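Local coordinates for ErfK/YbiS/YcfS/YnhG family protein (Xylanimonas cellulosilytica, PDB 4LPQ) that probably acts as a peptidoglycan L,D-transpeptidase in cell wall biosynthesis, here as a fragment holding a putative peptidoglycan-binding domain and the catalytic domain, at residues 135-140 and 202-207; 154-159 and 192-197; 8-13 and 64-69. All blocks are in the same frame, centred on the assembly; numbering follows the deposited sequence. Where two conformers were deposited one is given.

Contact 1: 135-140 and 202-207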
loop_
_atom_site.group_PDB
_atom_site.type_symbol
_atom_site.label_atom_id
_atom_site.label_comp_id
_atom_site.label_asym_id
_atom_site.label_seq_id
_atom_site.Cartn_x
_atom_site.Cartn_y
_atom_site.Cartn_z
ATOM N N PHE A 135 -12.500 2.362 12.615
ATOM C CA PHE A 135 -11.887 3.471 13.310
ATOM C C PHE A 135 -12.018 4.747 12.487
ATOM O O PHE A 135 -12.729 4.757 11.448
ATOM C CB PHE A 135 -10.404 3.165 13.580
ATOM C CG PHE A 135 -10.208 1.929 14.328
ATOM C CD1 PHE A 135 -10.471 1.817 15.671
ATOM C CD2 PHE A 135 -9.697 0.751 13.715
ATOM C CE1 PHE A 135 -10.332 0.600 16.352
ATOM C CE2 PHE A 135 -9.516 -0.407 14.429
ATOM C CZ PHE A 135 -9.833 -0.494 15.752
ATOM N N ALA A 136 -11.416 5.845 12.894
ATOM C CA ALA A 136 -11.466 7.093 12.162
ATOM C C ALA A 136 -10.183 7.868 12.436
ATOM O O ALA A 136 -9.633 7.816 13.510
ATOM C CB ALA A 136 -12.686 7.930 12.612
ATOM N N VAL A 137 -9.747 8.604 11.410
ATOM C CA VAL A 137 -8.655 9.528 11.590
ATOM C C VAL A 137 -9.037 10.558 12.647
ATOM O O VAL A 137 -10.088 11.225 12.480
ATOM C CB VAL A 137 -8.271 10.227 10.270
ATOM C CG1 VAL A 137 -7.194 11.247 10.485
ATOM C CG2 VAL A 137 -7.889 9.203 9.195
ATOM N N TYR A 138 -8.227 10.695 13.677
ATOM C CA TYR A 138 -8.562 11.617 14.773
ATOM C C TYR A 138 -7.527 12.716 14.968
ATOM O O TYR A 138 -7.775 13.735 15.624
ATOM C CB TYR A 138 -8.818 10.903 16.108
ATOM C CG TYR A 138 -7.562 10.372 16.780
ATOM C CD1 TYR A 138 -7.057 9.106 16.479
ATOM C CD2 TYR A 138 -6.905 11.128 17.707
ATOM C CE1 TYR A 138 -5.893 8.674 17.118
ATOM C CE2 TYR A 138 -5.804 10.714 18.350
ATOM C CZ TYR A 138 -5.263 9.491 18.041
ATOM O OH TYR A 138 -4.141 9.127 18.654
HETATM N N MSE A 139 -6.343 12.468 14.429
HETATM C CA MSE A 139 -5.205 13.450 14.408
HETATM C C MSE A 139 -4.239 13.218 13.308
HETATM O O MSE A 139 -4.259 12.092 12.772
HETATM C CB MSE A 139 -4.562 13.393 15.801
HETATM C CG MSE A 139 -3.257 14.281 15.949
HETATM SE SE MSE A 139 -2.400 14.212 17.669
HETATM C CE MSE A 139 -3.282 12.648 17.989
ATOM N N GLN A 140 -3.449 14.180 12.947
ATOM C CA GLN A 140 -2.485 14.012 11.919
ATOM C C GLN A 140 -1.320 14.923 12.259
ATOM O O GLN A 140 -1.512 15.902 12.963
ATOM C CB GLN A 140 -3.088 14.202 10.568
ATOM C CG GLN A 140 -3.588 15.607 10.354
ATOM C CD GLN A 140 -4.474 15.685 9.123
ATOM O OE1 GLN A 140 -4.985 14.701 8.678
ATOM N NE2 GLN A 140 -4.620 16.798 8.582
ATOM N N THR A 202 -12.239 10.812 8.722
ATOM C CA THR A 202 -12.356 9.781 7.692
ATOM C C THR A 202 -12.336 8.406 8.340
ATOM O O THR A 202 -11.416 8.058 9.089
ATOM C CB THR A 202 -11.249 9.917 6.650
ATOM O OG1 THR A 202 -11.272 11.179 6.003
ATOM C CG2 THR A 202 -11.318 8.833 5.611
ATOM N N ARG A 203 -13.279 7.551 7.911
ATOM C CA ARG A 203 -13.345 6.169 8.355
ATOM C C ARG A 203 -12.089 5.411 7.904
ATOM O O ARG A 203 -11.728 5.461 6.720
ATOM C CB ARG A 203 -14.594 5.507 7.792
ATOM C CG ARG A 203 -14.909 4.120 8.280
ATOM C CD ARG A 203 -16.159 3.645 7.583
ATOM N NE ARG A 203 -16.600 2.387 8.110
ATOM C CZ ARG A 203 -17.465 1.573 7.525
ATOM N NH1 ARG A 203 -17.979 1.927 6.342
ATOM N NH2 ARG A 203 -17.813 0.448 8.108
ATOM N N VAL A 204 -11.583 4.591 8.791
ATOM C CA VAL A 204 -10.464 3.705 8.503
ATOM C C VAL A 204 -10.923 2.334 8.982
ATOM O O VAL A 204 -11.112 2.103 10.169
ATOM C CB VAL A 204 -9.146 4.084 9.237
ATOM C CG1 VAL A 204 -8.015 3.096 8.870
ATOM C CG2 VAL A 204 -8.766 5.491 8.824
ATOM N N LEU A 205 -11.099 1.406 8.032
ATOM C CA LEU A 205 -11.654 0.106 8.285
ATOM C C LEU A 205 -10.594 -0.957 8.023
ATOM O O LEU A 205 -10.128 -1.014 6.876
ATOM C CB LEU A 205 -12.893 -0.070 7.350
ATOM C CG LEU A 205 -13.592 -1.347 7.344
ATOM C CD1 LEU A 205 -14.239 -1.600 8.674
ATOM C CD2 LEU A 205 -14.675 -1.344 6.227
ATOM N N LEU A 206 -10.239 -1.778 9.002
ATOM C CA LEU A 206 -9.157 -2.766 8.860
ATOM C C LEU A 206 -9.772 -4.116 9.056
ATOM O O LEU A 206 -10.527 -4.328 10.033
ATOM C CB LEU A 206 -8.025 -2.575 9.807
ATOM C CG LEU A 206 -7.346 -1.211 9.805
ATOM C CD1 LEU A 206 -8.028 -0.241 10.793
ATOM C CD2 LEU A 206 -5.827 -1.310 10.060
ATOM N N TYR A 207 -9.443 -5.051 8.182
ATOM C CA TYR A 207 -10.006 -6.432 8.311
ATOM C C TYR A 207 -9.042 -7.469 7.785
ATOM O O TYR A 207 -8.076 -7.104 7.064
ATOM C CB TYR A 207 -11.292 -6.551 7.491
ATOM C CG TYR A 207 -11.286 -5.902 6.138
ATOM C CD1 TYR A 207 -10.777 -6.570 5.060
ATOM C CD2 TYR A 207 -11.780 -4.652 5.931
ATOM C CE1 TYR A 207 -10.784 -6.006 3.816
ATOM C CE2 TYR A 207 -11.849 -4.056 4.697
ATOM C CZ TYR A 207 -11.297 -4.747 3.611
ATOM O OH TYR A 207 -11.316 -4.117 2.354
ATOM O OXT TYR A 207 -9.213 -8.690 8.155
#

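Contact 2: 154-159 and 192-197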
loop_
_atom_site.group_PDB
_atom_site.type_symbol
_atom_site.label_atom_id
_atom_site.label_comp_id
_atom_site.label_asym_id
_atom_site.label_seq_id
_atom_site.Cartn_x
_atom_site.Cartn_y
_atom_site.Cartn_z
HETATM N N MSE A 154 8.005 8.471 10.940
HETATM C CA MSE A 154 6.838 8.324 10.147
HETATM C C MSE A 154 6.634 9.609 9.355
HETATM O O MSE A 154 6.625 10.728 9.875
HETATM C CB MSE A 154 5.582 8.184 11.024
HETATM C CG MSE A 154 5.646 6.920 11.877
HETATM SE SE MSE A 154 3.925 6.569 12.888
HETATM C CE MSE A 154 3.979 8.146 13.837
ATOM N N TRP A 155 6.377 9.462 8.050
ATOM C CA TRP A 155 6.085 10.595 7.151
ATOM C C TRP A 155 4.613 10.907 7.087
ATOM O O TRP A 155 3.824 10.044 6.633
ATOM C CB TRP A 155 6.675 10.344 5.745
ATOM C CG TRP A 155 6.387 11.452 4.786
ATOM C CD1 TRP A 155 5.573 11.375 3.697
ATOM C CD2 TRP A 155 6.924 12.773 4.815
ATOM N NE1 TRP A 155 5.587 12.605 3.038
ATOM C CE2 TRP A 155 6.416 13.458 3.712
ATOM C CE3 TRP A 155 7.773 13.469 5.706
ATOM C CZ2 TRP A 155 6.701 14.797 3.486
ATOM C CZ3 TRP A 155 8.016 14.782 5.508
ATOM C CH2 TRP A 155 7.509 15.441 4.391
ATOM N N ARG A 156 4.198 12.064 7.553
ATOM C CA ARG A 156 2.829 12.528 7.477
ATOM C C ARG A 156 1.838 11.510 8.031
ATOM O O ARG A 156 0.854 11.192 7.341
ATOM C CB ARG A 156 2.541 13.014 6.070
ATOM C CG ARG A 156 3.520 14.036 5.493
ATOM C CD ARG A 156 3.098 14.540 4.135
ATOM N NE ARG A 156 2.013 15.474 4.171
ATOM C CZ ARG A 156 1.435 15.932 3.105
ATOM N NH1 ARG A 156 1.684 15.430 1.922
ATOM N NH2 ARG A 156 0.558 16.948 3.221
ATOM N N PRO A 157 2.023 11.088 9.286
ATOM C CA PRO A 157 1.035 10.149 9.862
ATOM C C PRO A 157 -0.373 10.738 10.019
ATOM O O PRO A 157 -0.538 11.868 10.435
ATOM C CB PRO A 157 1.683 9.809 11.185
ATOM C CG PRO A 157 2.492 11.034 11.564
ATOM C CD PRO A 157 3.075 11.476 10.253
ATOM N N LYS A 158 -1.301 9.835 9.754
ATOM C CA LYS A 158 -2.699 10.022 10.026
ATOM C C LYS A 158 -3.126 8.957 11.063
ATOM O O LYS A 158 -3.058 7.734 10.764
ATOM C CB LYS A 158 -3.550 9.911 8.812
ATOM C CG LYS A 158 -3.293 11.023 7.837
ATOM C CD LYS A 158 -4.383 11.438 7.106
ATOM C CE LYS A 158 -4.105 12.530 6.135
ATOM N NZ LYS A 158 -5.024 13.709 6.226
ATOM N N TYR A 159 -3.379 9.368 12.278
ATOM C CA TYR A 159 -3.587 8.482 13.379
ATOM C C TYR A 159 -5.058 8.062 13.462
ATOM O O TYR A 159 -5.942 8.901 13.350
ATOM C CB TYR A 159 -3.213 9.142 14.711
ATOM C CG TYR A 159 -1.810 9.548 14.809
ATOM C CD1 TYR A 159 -1.339 10.701 14.229
ATOM C CD2 TYR A 159 -0.915 8.772 15.508
ATOM C CE1 TYR A 159 -0.017 11.076 14.293
ATOM C CE2 TYR A 159 0.425 9.152 15.618
ATOM C CZ TYR A 159 0.866 10.329 15.033
ATOM O OH TYR A 159 2.208 10.734 15.112
ATOM N N LEU A 192 -2.707 10.668 -0.722
ATOM C CA LEU A 192 -3.796 10.584 0.235
ATOM C C LEU A 192 -4.054 11.938 0.857
ATOM O O LEU A 192 -5.218 12.346 0.949
ATOM C CB LEU A 192 -3.463 9.558 1.299
ATOM C CG LEU A 192 -3.510 8.099 0.857
ATOM C CD1 LEU A 192 -2.908 7.189 1.927
ATOM C CD2 LEU A 192 -4.903 7.653 0.487
ATOM N N TRP A 193 -3.011 12.668 1.314
ATOM C CA TRP A 193 -3.174 13.942 1.940
ATOM C C TRP A 193 -3.684 15.006 1.001
ATOM O O TRP A 193 -4.592 15.783 1.319
ATOM C CB TRP A 193 -1.885 14.396 2.590
ATOM C CG TRP A 193 -1.546 13.949 3.916
ATOM C CD1 TRP A 193 -1.024 12.690 4.256
ATOM C CD2 TRP A 193 -1.529 14.737 5.120
ATOM N NE1 TRP A 193 -0.722 12.670 5.580
ATOM C CE2 TRP A 193 -1.009 13.895 6.150
ATOM C CE3 TRP A 193 -1.845 16.028 5.433
ATOM C CZ2 TRP A 193 -0.784 14.333 7.430
ATOM C CZ3 TRP A 193 -1.648 16.452 6.694
ATOM C CH2 TRP A 193 -1.089 15.622 7.688
ATOM N N ASP A 194 -2.994 15.143 -0.130
ATOM C CA ASP A 194 -2.994 16.385 -0.917
ATOM C C ASP A 194 -3.864 16.339 -2.152
ATOM O O ASP A 194 -4.319 17.335 -2.603
ATOM C CB ASP A 194 -1.585 16.783 -1.307
ATOM C CG ASP A 194 -0.652 17.036 -0.167
ATOM O OD1 ASP A 194 -1.118 17.413 0.925
ATOM O OD2 ASP A 194 0.590 16.801 -0.404
ATOM N N SER A 195 -4.056 15.156 -2.687
ATOM C CA SER A 195 -4.829 14.983 -3.913
ATOM C C SER A 195 -6.190 14.385 -3.640
ATOM O O SER A 195 -7.229 14.939 -4.006
ATOM C CB SER A 195 -4.025 14.181 -4.970
ATOM O OG SER A 195 -4.770 14.076 -6.177
ATOM N N TRP A 196 -6.198 13.206 -3.040
ATOM C CA TRP A 196 -7.437 12.559 -2.614
ATOM C C TRP A 196 -8.148 13.332 -1.519
ATOM O O TRP A 196 -9.316 13.700 -1.673
ATOM C CB TRP A 196 -7.212 11.097 -2.215
ATOM C CG TRP A 196 -8.417 10.326 -2.102
ATOM C CD1 TRP A 196 -9.360 10.163 -3.037
ATOM C CD2 TRP A 196 -8.770 9.444 -1.039
ATOM N NE1 TRP A 196 -10.345 9.314 -2.619
ATOM C CE2 TRP A 196 -9.990 8.828 -1.402
ATOM C CE3 TRP A 196 -8.255 9.189 0.251
ATOM C CZ2 TRP A 196 -10.638 7.937 -0.569
ATOM C CZ3 TRP A 196 -8.832 8.285 1.062
ATOM C CH2 TRP A 196 -9.986 7.667 0.692
ATOM N N GLY A 197 -7.456 13.576 -0.428
ATOM C CA GLY A 197 -7.942 14.169 0.768
ATOM C C GLY A 197 -8.465 13.089 1.683
ATOM O O GLY A 197 -9.297 12.254 1.316
HETATM O O HOH W 1 -5.923 15.061 3.744
#

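Contact 3: 8-13 and 64-69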
loop_
_atom_site.group_PDB
_atom_site.type_symbol
_atom_site.label_atom_id
_atom_site.label_comp_id
_atom_site.label_asym_id
_atom_site.label_seq_id
_atom_site.Cartn_x
_atom_site.Cartn_y
_atom_site.Cartn_z
ATOM N N PRO A 8 10.874 -14.028 -23.916
ATOM C CA PRO A 8 10.341 -12.718 -23.643
ATOM C C PRO A 8 10.922 -12.166 -22.372
ATOM O O PRO A 8 11.530 -12.845 -21.607
ATOM C CB PRO A 8 8.856 -12.948 -23.514
ATOM C CG PRO A 8 8.730 -14.281 -22.956
ATOM C CD PRO A 8 9.720 -15.040 -23.724
ATOM N N GLN A 9 10.730 -10.894 -22.214
ATOM C CA GLN A 9 11.022 -10.225 -20.994
ATOM C C GLN A 9 9.817 -10.408 -20.140
ATOM O O GLN A 9 8.703 -10.234 -20.570
ATOM C CB GLN A 9 11.200 -8.724 -21.217
ATOM C CG GLN A 9 11.184 -7.931 -19.892
ATOM C CD GLN A 9 11.203 -6.439 -20.028
ATOM O OE1 GLN A 9 10.177 -5.820 -20.128
ATOM N NE2 GLN A 9 12.388 -5.876 -20.080
ATOM N N TYR A 10 10.057 -10.699 -18.892
ATOM C CA TYR A 10 9.027 -10.548 -17.933
ATOM C C TYR A 10 9.375 -9.280 -17.162
ATOM O O TYR A 10 10.414 -9.224 -16.586
ATOM C CB TYR A 10 8.978 -11.779 -17.050
ATOM C CG TYR A 10 8.791 -13.075 -17.835
ATOM C CD1 TYR A 10 7.656 -13.299 -18.568
ATOM C CD2 TYR A 10 9.751 -14.018 -17.876
ATOM C CE1 TYR A 10 7.486 -14.463 -19.282
ATOM C CE2 TYR A 10 9.592 -15.177 -18.604
ATOM C CZ TYR A 10 8.444 -15.389 -19.274
ATOM O OH TYR A 10 8.296 -16.523 -20.000
ATOM N N PRO A 11 8.526 -8.269 -17.192
ATOM C CA PRO A 11 8.868 -7.045 -16.458
ATOM C C PRO A 11 9.151 -7.295 -14.987
ATOM O O PRO A 11 8.411 -8.007 -14.326
ATOM C CB PRO A 11 7.638 -6.183 -16.625
ATOM C CG PRO A 11 7.126 -6.638 -17.933
ATOM C CD PRO A 11 7.379 -8.110 -18.021
ATOM N N GLN A 12 10.288 -6.777 -14.503
ATOM C CA GLN A 12 10.703 -6.912 -13.134
ATOM C C GLN A 12 11.610 -5.742 -12.791
ATOM O O GLN A 12 12.010 -4.996 -13.669
ATOM C CB GLN A 12 11.440 -8.237 -12.943
ATOM C CG GLN A 12 12.676 -8.486 -13.832
ATOM C CD GLN A 12 13.201 -9.868 -13.658
ATOM O OE1 GLN A 12 12.850 -10.810 -14.386
ATOM N NE2 GLN A 12 13.970 -10.030 -12.631
ATOM N N ARG A 13 11.960 -5.618 -11.496
ATOM C CA ARG A 13 12.773 -4.473 -11.098
ATOM C C ARG A 13 14.050 -4.419 -11.930
ATOM O O ARG A 13 14.735 -5.424 -12.071
ATOM C CB ARG A 13 13.115 -4.617 -9.608
ATOM C CG ARG A 13 13.910 -3.440 -9.065
ATOM C CD ARG A 13 13.089 -2.190 -8.896
ATOM N NE ARG A 13 13.848 -1.027 -8.435
ATOM C CZ ARG A 13 14.035 -0.734 -7.164
ATOM N NH1 ARG A 13 13.452 -1.436 -6.246
ATOM N NH2 ARG A 13 14.779 0.316 -6.840
ATOM N N VAL A 64 6.520 -9.965 -13.499
ATOM C CA VAL A 64 5.263 -10.059 -14.231
ATOM C C VAL A 64 5.358 -11.171 -15.276
ATOM O O VAL A 64 5.701 -10.932 -16.429
ATOM C CB VAL A 64 4.873 -8.689 -14.837
ATOM C CG1 VAL A 64 3.556 -8.794 -15.567
ATOM C CG2 VAL A 64 4.831 -7.641 -13.740
ATOM N N GLY A 65 5.191 -12.381 -14.786
ATOM C CA GLY A 65 5.184 -13.550 -15.643
ATOM C C GLY A 65 3.799 -13.864 -16.147
ATOM O O GLY A 65 2.860 -13.076 -16.067
ATOM N N PRO A 66 3.656 -15.084 -16.680
ATOM C CA PRO A 66 2.381 -15.445 -17.352
ATOM C C PRO A 66 1.131 -15.267 -16.461
ATOM O O PRO A 66 0.087 -14.728 -16.897
ATOM C CB PRO A 66 2.609 -16.921 -17.728
ATOM C CG PRO A 66 4.094 -16.962 -18.052
ATOM C CD PRO A 66 4.707 -16.067 -17.001
ATOM N N GLN A 67 1.199 -15.717 -15.193
ATOM C CA GLN A 67 0.043 -15.624 -14.326
ATOM C C GLN A 67 -0.319 -14.196 -13.966
ATOM O O GLN A 67 -1.513 -13.835 -13.933
ATOM C CB GLN A 67 0.268 -16.484 -13.118
ATOM C CG GLN A 67 -0.959 -16.661 -12.227
ATOM C CD GLN A 67 -0.732 -17.480 -10.997
ATOM O OE1 GLN A 67 0.349 -17.555 -10.479
ATOM N NE2 GLN A 67 -1.803 -18.041 -10.502
ATOM N N THR A 68 0.698 -13.397 -13.635
ATOM C CA THR A 68 0.444 -11.987 -13.359
ATOM C C THR A 68 -0.117 -11.256 -14.552
ATOM O O THR A 68 -1.071 -10.480 -14.439
ATOM C CB THR A 68 1.701 -11.306 -12.738
ATOM O OG1 THR A 68 2.073 -11.937 -11.537
ATOM C CG2 THR A 68 1.428 -9.851 -12.451
ATOM N N GLN A 69 0.411 -11.550 -15.729
ATOM C CA GLN A 69 -0.086 -10.943 -16.947
ATOM C C GLN A 69 -1.549 -11.308 -17.169
ATOM O O GLN A 69 -2.323 -10.469 -17.581
ATOM C CB GLN A 69 0.775 -11.383 -18.143
ATOM C CG GLN A 69 0.331 -10.793 -19.432
ATOM C CD GLN A 69 0.628 -9.324 -19.465
ATOM O OE1 GLN A 69 1.703 -8.878 -19.090
ATOM N NE2 GLN A 69 -0.335 -8.566 -19.951
#

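Contact 1: 135-140 and 202-207
Phe135 meets Leu206 side chain to side chain, the two crossing at about a right angle. The methyl CD1 of Leu206 lies at the edge of the phenyl ring, near its plane, 3.5 Å from CD2 of Phe135. Leu206 CG stands anti to its own carbonyl carbon (chi1 -56°), and from there CD1 extends to the aromatic rim. Just beyond the strand pairing, Val137 approaches Val204 obliquely, the CG2 methyls of the two valines 3.8 Å apart, and Ile90 of strand 86-91 also packs on Val204.

The backbones beneath are antiparallel. Phe135 and Val204 form a hydrogen-bonded pair, with Phe135 N to Val204 O at 2.8 Å and Val204 N to Phe135 O at 2.9 Å. Ala136 and Arg203 are the adjoining non-hydrogen-bonded pair, their CA atoms 4.3 Å apart and their side chains on the face opposite Phe135 and Val204. This pairing seats strand 203-206, near the C-terminus, in the mixed sheet of the YkuD-type catalytic domain, between strand 133-140 and the parallel strand 86-91.

Past the paired residues, Val137 N still reaches Thr202 O at 2.9 Å, and CA of Ala136 makes a CA-H...O contact of 3.2 Å to that same oxygen. Arg203 runs extended from CG to NE, with its guanidinium in a salt bridge to Asp134, whereas the hydroxyl of Thr202 turns to the carbonyl of Pro199.

Contact 2: 154-159 and 192-197
Arg156 and Lys158 both place CG anti to their carbonyl carbons (chi1 -52° and -66°), and each chain then bends, Arg156 at chi3 and Lys158 at chi2 and chi4, to lie on opposite faces of the Trp193 indole. On one face the Arg156 guanidinium is stacked nearly flat, its CZ 4.0 Å from the centroid of the Trp193 five-membered ring in a cation-pi contact. Across the other face runs the end of Lys158: CE makes a CH-pi contact 3.3 Å from the centroid of that five-membered ring, and NZ lies 4.0 Å from the centroid of the six-membered ring. The indole is also held at its rim, where Trp193 NE1 donates to Arg156 O at 2.8 Å, the oxygen lying close to the ring plane.

Beyond the stack the guanidinium grips Asp194 end-on in a salt bridge, NH1 to OD2 and NH2 to OD1, both at 2.9 Å. The carboxylate plane is turned 42° from that of the guanidinium; OD1 is met on its syn side, OD2 from above the carboxylate plane. Asp142 engages NE, so two acidic residues probably balance the arginine charge. Lys158 NZ bonds to Gln140 and reaches the backbone O of Trp193 through a water.

An alanine in place of Trp193 would probably leave the Arg156 carbonyl without its indole donor and open a gap between the two cationic chains, which would lose the ring they both lie against.

The contact fastens helix 186-196 to strand 154-159, where the chain turns a corner at residues 155 and 156; the neighbouring Pro157 packs on His167 of strand 164-168, the predicted proton donor/acceptor, and Gln140 of strand 133-140 touches the indole.

Contact 3: 8-13 and 64-69
Tyr10 packs against Val64, Gly65 and Pro66, just ahead of and at the start of helix 66-74, and its side chain can be followed outward atom by atom. CB lies 3.4 Å from Val64 O, the nearest approach this side chain makes to segment 64-69. CG stands anti to the carbonyl carbon of Tyr10 (chi1 -56°) and remains within 4.0 Å of that oxygen. On the ring, CD1 of Tyr10 lies between Val64 O, at 3.7 Å, and Gly65 CA, at 3.8 Å. CE1 then meets CD of Pro66 at 3.9 Å, in an oblique crossing of the tyrosine and proline side chains. The contacts thus shift gradually from Val64 toward Pro66 as the side chain extends, each oblique to the ring.

Pro11 supplies the polar link. Its carbonyl O accepts Val64 N at 2.8 Å in a nearly straight bond. Around this bond the Pro11 ring packs on the valine, CD and CB each 4.1 Å from Val64 CB. Leu23 of helix 18-30 touches both Pro11 and Val64, and Val49 of helix 43-56 adds to the covering of Val64.

Gly65 is the N-cap residue of helix 66-74, and its O receives Gln69 N in the first turn. A side chain on Gly65 would run into Pro66 CD, which fits the glycine there. The contact therefore ties the segment preceding helix 18-30 to the start of the third helix of the putative peptidoglycan-binding domain, a small helical unit.

No side-chain hydrogen bond or salt bridge crosses between the segments: one backbone bond sets their position and nonpolar contact does the rest, so the join between them depends on no charged side chain.

In the fold
Contacts 1 and 2 belong to the catalytic domain and share a sheet, since strands 133-140 and 154-159 are neighbours in it; they touch, among other places, through a probable backbone hydrogen bond between Met139 and Tyr159. Contact 1 is partly buried and relies on strand pairing with apolar side chains above it. Contact 2, the more buried, joins helix to sheet through charges and an aromatic ring. Contact 3 stands apart, its centre about 35 Å and 32 Å from the centres of contacts 1 and 2 and on the opposite side of the chain's centre. In the putative binding domain, its Pro11 and Val64 are buried while Tyr10 and Pro66 lie at the surface, with no cross-segment charge pairing.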